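Local coordinates for glutamate receptor kainate-like protein (PDB 4ZDM), which binds glycine in its bilobed ligand-binding domain and probably couples this binding to the opening of a membrane ion channel, at residues V42-M47 with G242-L247; Q50-T55 with N229-F234; I105-S110 with E216-L221. All blocks are in the same frame, centred on the assembly; numbering follows the deposited sequence. Where two conformers were deposited one is given.

Interaction 1: residues V42-M47 with G242-L247; sequences VEIVSM and GVISEL
Helices 40-52 and 243-254 face each other where E43 lies opposite L247 and I44 opposite I244; their segments run 141° apart, closer to antiparallel than to parallel, with the axes approaching to 11.1 Å. This is helix-on-helix packing in the N-terminal lobe of the iGluR clamshell, joining an early helix of the chain to its last one. Such spacing leaves the contact to side chains, and no hydrogen bond passes between the segments. L247 points into the space between them and splits its branches between two neighbours: CD1 rests 3.9 Å from I44 CG1, while CD2 lies beside the carboxylate end of E43. I44 carries this CG1 anti to its own carbonyl carbon (chi1 -70°); beyond it the chain is extended (chi2 173°), and CD1 meets I244 CG1 at 4.2 Å, the two side chains crossing at about a right angle. I238 of helix 228-240 touches both isoleucines. M47 and V243 meet tip to tip in one of the two conformers of the methionine, whose CE then lies 3.9 Å from V243 CG1. The polar end of E43 is occupied within helix 243-254, OE1 taking a salt bridge from K250 and a hydrogen bond from Y251; its other oxygen, OE2, comes to 3.5 Å from L247 CD2.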
# COMPACT_ATOMS: atom_id res chain seq x y z
N VAL A 42 6.35 -18.06 -4.05
CA VAL A 42 4.93 -17.88 -3.86
C VAL A 42 4.48 -18.80 -2.73
O VAL A 42 3.73 -18.38 -1.86
CB VAL A 42 4.18 -18.16 -5.19
CG1 VAL A 42 2.70 -18.13 -4.99
CG2 VAL A 42 4.63 -17.14 -6.22
N GLU A 43 4.98 -20.04 -2.73
CA GLU A 43 4.64 -20.94 -1.65
C GLU A 43 5.28 -20.53 -0.31
O GLU A 43 4.63 -20.58 0.76
CB GLU A 43 5.03 -22.39 -1.99
CG GLU A 43 4.20 -22.89 -3.17
CD GLU A 43 4.21 -24.42 -3.32
OE1 GLU A 43 4.34 -24.83 -4.49
OE2 GLU A 43 4.03 -25.11 -2.29
N ILE A 44 6.51 -20.03 -0.34
CA ILE A 44 7.13 -19.51 0.88
C ILE A 44 6.27 -18.39 1.48
O ILE A 44 6.02 -18.34 2.68
CB ILE A 44 8.57 -19.02 0.64
CG1 ILE A 44 9.48 -20.20 0.37
CG2 ILE A 44 9.10 -18.17 1.80
CD1 ILE A 44 10.89 -19.82 -0.04
N VAL A 45 5.85 -17.46 0.64
CA VAL A 45 5.06 -16.34 1.11
C VAL A 45 3.70 -16.80 1.67
O VAL A 45 3.24 -16.24 2.67
CB VAL A 45 4.88 -15.28 -0.02
CG1 VAL A 45 3.78 -14.28 0.31
CG2 VAL A 45 6.22 -14.56 -0.27
N SER A 46 3.05 -17.75 1.01
CA SER A 46 1.80 -18.26 1.54
C SER A 46 1.97 -18.84 2.93
O SER A 46 1.18 -18.52 3.84
CB SER A 46 1.24 -19.27 0.57
OG SER A 46 0.06 -19.83 1.12
N MET A 47 3.00 -19.64 3.14
CA MET A 47 3.24 -20.19 4.46
C MET A 47 3.62 -19.11 5.47
O MET A 47 3.21 -19.15 6.63
CB MET A 47 4.34 -21.26 4.39
CG MET A 47 3.98 -22.45 3.57
SD MET A 47 5.27 -23.73 3.64
CE MET A 47 6.76 -22.71 3.61
N GLY A 242 14.75 -27.84 5.89
CA GLY A 242 14.85 -28.38 4.54
C GLY A 242 13.67 -28.10 3.63
O GLY A 242 13.61 -28.63 2.51
N VAL A 243 12.73 -27.27 4.10
CA VAL A 243 11.50 -27.01 3.36
C VAL A 243 11.82 -26.23 2.08
O VAL A 243 11.22 -26.48 1.05
CB VAL A 243 10.49 -26.29 4.25
CG1 VAL A 243 9.35 -25.63 3.51
CG2 VAL A 243 9.94 -27.28 5.27
N ILE A 244 12.71 -25.26 2.16
CA ILE A 244 13.06 -24.50 0.97
C ILE A 244 13.73 -25.39 -0.06
O ILE A 244 13.37 -25.35 -1.24
CB ILE A 244 13.94 -23.31 1.32
CG1 ILE A 244 13.22 -22.37 2.29
CG2 ILE A 244 14.33 -22.57 0.06
CD1 ILE A 244 14.01 -21.17 2.73
N SER A 245 14.67 -26.25 0.37
CA SER A 245 15.26 -27.21 -0.54
C SER A 245 14.26 -28.13 -1.16
O SER A 245 14.32 -28.43 -2.35
CB SER A 245 16.32 -28.04 0.18
OG SER A 245 17.41 -27.22 0.46
N GLU A 246 13.29 -28.59 -0.38
CA GLU A 246 12.24 -29.47 -0.91
C GLU A 246 11.34 -28.77 -1.92
O GLU A 246 10.98 -29.37 -2.94
CB GLU A 246 11.39 -30.04 0.23
CG GLU A 246 12.12 -31.02 1.15
CD GLU A 246 11.32 -31.30 2.44
OE1 GLU A 246 10.25 -30.67 2.66
OE2 GLU A 246 11.78 -32.16 3.22
N LEU A 247 11.01 -27.50 -1.67
CA LEU A 247 10.22 -26.74 -2.66
C LEU A 247 10.97 -26.59 -3.94
O LEU A 247 10.40 -26.74 -5.01
CB LEU A 247 9.84 -25.36 -2.10
CG LEU A 247 8.78 -25.29 -1.04
CD1 LEU A 247 8.71 -23.94 -0.39
CD2 LEU A 247 7.41 -25.63 -1.70

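Interaction 2: residues Q50-T55 with N229-F234; sequences QDLNFT and NLVDTF
L52, near the C-terminal end of helix 40-52, packs into a hollow on helix 228-240 formed by L230, V231 and F234, a helix-to-helix contact in the N-terminal lobe of the clamshell. The hollow follows the helical surface: L230 and V231 are adjacent, and F234 returns one turn after L230, whose carbonyl O receives F234 N. The forked end of L52 fills it with both methyl groups. CD2 settles against the floor, 3.9 Å from the backbone N of V231, with L230 CB and V231 CG2 also close by; CD1 leans the other way and meets F234 CB at 3.9 Å. L52 and L230 run alongside in opposing directions, and L52 CG lies 4.1 Å from L230 CB. An alanine here would probably leave the hollow between L230, V231 and F234 unfilled, since all three meet the leucine beyond CB. The second bump belongs to F234, whose CG is anti to the backbone N (chi1 179°), which directs CG toward helix 40-52, where the ring lies beside D51. There the ring passes the aspartate obliquely, with its plane 53° from that of the carboxylate, and both CB and CG of D51 lie near F234 CD1. M47 and M48 of helix 40-52 also touch the ring, and M48 reaches V231 as well. L230 has a further neighbour in L5. No hydrogen bond joins the segments. The nearest approach of the aspartate is made by D51 CB, 3.7 Å from F234 CD1 and 3.8 Å from F234 CE1.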
# COMPACT_ATOMS: atom_id res chain seq x y z
N GLN A 50 0.56 -17.17 6.70
CA GLN A 50 -0.26 -17.95 7.65
C GLN A 50 0.37 -17.91 9.01
O GLN A 50 -0.31 -17.69 10.02
CB GLN A 50 -0.41 -19.37 7.13
CG GLN A 50 -1.23 -20.26 8.01
CD GLN A 50 -1.39 -21.63 7.38
OE1 GLN A 50 -0.65 -22.00 6.46
NE2 GLN A 50 -2.39 -22.37 7.84
N ASP A 51 1.70 -18.04 9.11
CA ASP A 51 2.40 -17.97 10.37
C ASP A 51 2.44 -16.58 10.98
O ASP A 51 2.11 -16.40 12.18
CB ASP A 51 3.83 -18.50 10.18
CG ASP A 51 4.54 -18.78 11.47
OD1 ASP A 51 5.01 -17.83 12.11
OD2 ASP A 51 4.57 -19.95 11.87
N LEU A 52 2.77 -15.58 10.19
CA LEU A 52 2.94 -14.22 10.69
C LEU A 52 1.64 -13.43 10.69
O LEU A 52 1.62 -12.32 11.22
CB LEU A 52 3.96 -13.46 9.86
CG LEU A 52 5.47 -13.53 10.15
CD1 LEU A 52 5.88 -14.91 10.01
CD2 LEU A 52 6.29 -12.66 9.25
N ASN A 53 0.57 -13.98 10.16
CA ASN A 53 -0.76 -13.33 10.22
C ASN A 53 -0.77 -11.98 9.54
O ASN A 53 -1.04 -10.95 10.16
CB ASN A 53 -1.21 -13.19 11.66
CG ASN A 53 -2.68 -12.91 11.79
OD1 ASN A 53 -3.42 -13.01 10.86
ND2 ASN A 53 -3.08 -12.54 12.99
N PHE A 54 -0.47 -12.00 8.27
CA PHE A 54 -0.60 -10.82 7.43
C PHE A 54 -1.37 -11.16 6.17
O PHE A 54 -1.39 -12.33 5.74
CB PHE A 54 0.74 -10.14 7.05
CG PHE A 54 1.68 -10.95 6.22
CD1 PHE A 54 1.56 -11.05 4.86
CD2 PHE A 54 2.75 -11.56 6.82
CE1 PHE A 54 2.49 -11.74 4.08
CE2 PHE A 54 3.71 -12.20 6.07
CZ PHE A 54 3.58 -12.32 4.71
N THR A 55 -2.05 -10.16 5.62
CA THR A 55 -2.66 -10.28 4.32
C THR A 55 -1.74 -9.62 3.29
O THR A 55 -0.88 -8.79 3.67
CB THR A 55 -4.05 -9.65 4.24
OG1 THR A 55 -3.98 -8.28 4.52
CG2 THR A 55 -5.00 -10.32 5.18
N ASN A 229 12.47 -9.03 12.05
CA ASN A 229 12.82 -10.13 12.90
C ASN A 229 11.86 -11.31 12.76
O ASN A 229 12.29 -12.46 12.80
CB ASN A 229 12.89 -9.68 14.38
CG ASN A 229 14.05 -8.73 14.65
OD1 ASN A 229 15.04 -8.71 13.93
ND2 ASN A 229 13.91 -7.94 15.71
N LEU A 230 10.56 -11.05 12.58
CA LEU A 230 9.60 -12.12 12.40
C LEU A 230 9.78 -12.83 11.06
O LEU A 230 9.66 -14.06 10.97
CB LEU A 230 8.15 -11.59 12.53
CG LEU A 230 7.74 -11.18 13.96
CD1 LEU A 230 6.37 -10.52 13.87
CD2 LEU A 230 7.69 -12.35 14.86
N VAL A 231 10.09 -12.08 10.02
CA VAL A 231 10.38 -12.67 8.71
C VAL A 231 11.61 -13.57 8.81
O VAL A 231 11.63 -14.68 8.32
CB VAL A 231 10.57 -11.57 7.66
CG1 VAL A 231 11.15 -12.07 6.38
CG2 VAL A 231 9.25 -10.90 7.35
N ASP A 232 12.65 -13.05 9.45
CA ASP A 232 13.92 -13.81 9.60
C ASP A 232 13.71 -15.12 10.35
O ASP A 232 14.22 -16.15 9.93
CB ASP A 232 14.96 -12.97 10.30
CG ASP A 232 15.56 -11.87 9.45
OD1 ASP A 232 15.29 -11.77 8.25
OD2 ASP A 232 16.34 -11.06 10.03
N THR A 233 12.93 -15.09 11.43
CA THR A 233 12.68 -16.29 12.23
C THR A 233 11.91 -17.30 11.39
O THR A 233 12.23 -18.51 11.38
CB THR A 233 11.93 -15.91 13.47
OG1 THR A 233 12.85 -15.18 14.32
CG2 THR A 233 11.45 -17.16 14.21
N PHE A 234 10.89 -16.84 10.66
CA PHE A 234 10.16 -17.77 9.82
C PHE A 234 11.06 -18.37 8.75
O PHE A 234 11.02 -19.59 8.50
CB PHE A 234 8.97 -17.07 9.15
CG PHE A 234 8.21 -17.98 8.27
CD1 PHE A 234 7.28 -18.83 8.81
CD2 PHE A 234 8.52 -18.08 6.93
CE1 PHE A 234 6.64 -19.77 8.04
CE2 PHE A 234 7.83 -19.03 6.14
CZ PHE A 234 6.92 -19.82 6.73

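Interaction 3: residues I105-S110 with E216-L221; sequences IDFSLS and ELAFGL
An antiparallel pairing of strand 106-107 with the final part of strand 205-221, beside the glycine pocket, brings D106 against L221 and F107 against G220. D106 and L221 form the hydrogen-bonded pair: D106 N donates to L221 O at 2.9 Å, and L221 N returns a straighter bond to D106 O, from above the carbonyl plane. F107 and G220 are the non-hydrogen-bonded pair, and F219 O just beyond them receives S108 N at 2.9 Å. A side chain at G220 would crowd I105 CD1, while the F107 ring turns its edge to A218 CB. Further along, two serine hydroxyls add polar links. S108 OG sits between its backbone N and carbonyl carbon (chi1 73°), where it accepts F219 N at 3.0 Å and donates to L109 O at 2.8 Å; one oxygen thus both receives an N-H of strand 205-221 and holds the carbonyl of L109. S110 OG then donates to E216 OE1 at 2.7 Å, meeting the carboxylate 49° out of its plane. A water ties the same ends together, accepting from S110 N and donating to E216 OE1. A218 CB packs against the S108-S110 backbone, 3.3 Å from S108 O. On the pocket side, the side chain of L217 comes within about 4 Å of the bound glycine and touches A94 and S96, residues of strand 94-96 that line the site. Such pairing along a strand returning from the far lobe belongs to the two-lobed periplasmic-binding-protein fold of iGluR ligand-binding domains.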
# COMPACT_ATOMS: atom_id res chain seq x y z
N ILE A 105 18.94 -0.80 1.35
CA ILE A 105 17.86 -1.64 1.88
C ILE A 105 18.47 -2.74 2.74
O ILE A 105 19.68 -2.97 2.71
CB ILE A 105 17.02 -2.26 0.76
CG1 ILE A 105 17.83 -3.21 -0.12
CG2 ILE A 105 16.38 -1.14 -0.06
CD1 ILE A 105 16.92 -4.14 -0.98
N ASP A 106 17.62 -3.38 3.51
CA ASP A 106 17.99 -4.58 4.27
C ASP A 106 17.59 -5.83 3.52
O ASP A 106 16.68 -5.82 2.65
CB ASP A 106 17.31 -4.62 5.63
CG ASP A 106 18.03 -3.81 6.72
OD1 ASP A 106 19.16 -3.31 6.49
OD2 ASP A 106 17.44 -3.74 7.82
N PHE A 107 18.27 -6.92 3.84
CA PHE A 107 17.96 -8.25 3.34
C PHE A 107 17.58 -9.13 4.51
O PHE A 107 18.21 -9.07 5.59
CB PHE A 107 19.16 -8.83 2.60
CG PHE A 107 19.38 -8.19 1.29
CD1 PHE A 107 20.10 -7.01 1.19
CD2 PHE A 107 18.83 -8.70 0.15
CE1 PHE A 107 20.28 -6.39 -0.04
CE2 PHE A 107 19.00 -8.10 -1.07
CZ PHE A 107 19.73 -6.92 -1.17
N SER A 108 16.56 -9.93 4.28
CA SER A 108 16.21 -10.96 5.24
C SER A 108 17.30 -11.99 5.35
O SER A 108 18.21 -12.07 4.53
CB SER A 108 14.91 -11.67 4.85
OG SER A 108 15.06 -12.54 3.73
N LEU A 109 17.17 -12.82 6.38
CA LEU A 109 17.87 -14.09 6.40
C LEU A 109 17.60 -14.79 5.07
O LEU A 109 16.48 -14.76 4.55
CB LEU A 109 17.41 -14.90 7.62
CG LEU A 109 18.09 -16.20 7.92
CD1 LEU A 109 18.24 -16.36 9.48
CD2 LEU A 109 17.25 -17.30 7.35
N SER A 110 18.63 -15.42 4.49
CA SER A 110 18.52 -15.86 3.13
C SER A 110 17.78 -17.15 2.94
O SER A 110 17.76 -18.01 3.85
CB SER A 110 19.91 -15.95 2.54
OG SER A 110 20.69 -16.91 3.25
N GLU A 216 24.12 -14.36 -1.24
CA GLU A 216 22.85 -14.82 -0.69
C GLU A 216 21.69 -14.34 -1.53
O GLU A 216 21.76 -13.24 -2.07
CB GLU A 216 22.69 -14.34 0.74
CG GLU A 216 23.65 -15.00 1.72
CD GLU A 216 23.33 -14.64 3.13
OE1 GLU A 216 22.92 -15.54 3.91
OE2 GLU A 216 23.43 -13.43 3.53
N LEU A 217 20.63 -15.13 -1.59
CA LEU A 217 19.34 -14.80 -2.20
C LEU A 217 18.36 -14.67 -1.06
O LEU A 217 18.22 -15.62 -0.27
CB LEU A 217 18.91 -15.90 -3.17
CG LEU A 217 19.81 -16.00 -4.40
CD1 LEU A 217 19.64 -17.35 -5.06
CD2 LEU A 217 19.47 -14.93 -5.38
N ALA A 218 17.67 -13.55 -0.96
CA ALA A 218 16.85 -13.24 0.21
C ALA A 218 15.68 -12.37 -0.17
O ALA A 218 15.52 -11.99 -1.33
CB ALA A 218 17.74 -12.56 1.26
N PHE A 219 14.85 -12.00 0.80
CA PHE A 219 13.83 -10.98 0.60
C PHE A 219 14.42 -9.63 0.94
O PHE A 219 15.36 -9.50 1.73
CB PHE A 219 12.59 -11.27 1.44
CG PHE A 219 11.79 -12.50 1.02
CD1 PHE A 219 12.05 -13.22 -0.13
CD2 PHE A 219 10.71 -12.88 1.81
CE1 PHE A 219 11.24 -14.32 -0.47
CE2 PHE A 219 9.90 -13.97 1.46
CZ PHE A 219 10.16 -14.68 0.34
N GLY A 220 13.85 -8.57 0.35
CA GLY A 220 14.27 -7.20 0.56
C GLY A 220 13.28 -6.42 1.42
O GLY A 220 12.07 -6.53 1.18
N LEU A 221 13.80 -5.61 2.36
CA LEU A 221 12.96 -4.83 3.27
C LEU A 221 13.56 -3.47 3.43
O LEU A 221 14.77 -3.31 3.26
CB LEU A 221 12.86 -5.44 4.67
CG LEU A 221 12.12 -6.80 4.79
CD1 LEU A 221 12.96 -7.95 4.37
CD2 LEU A 221 11.69 -7.00 6.25
O HOH W 1 20.77 -12.23 3.03
O HOH W 2 21.10 -15.67 6.07

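From the N terminus, helix 40-52 supplies the first half of interactions 1 and 2, and segment 105-110 that of interaction 3. The chain then passes through the other lobe and returns along strand 205-221, closing interaction 3 first; helix 228-240 next closes interaction 2, and helix 243-254 closes interaction 1. The three loops are therefore nested, 3 inside 2 and 2 inside 1, without crossing. The contacts also touch: F234 of interaction 2 packs on M47 and I44, F219 of interaction 3 reaches I44 and V45, and D232 OD1 probably accepts a hydrogen bond from L109 N. Together they bind the lobe's sheet to its early and C-terminal helices.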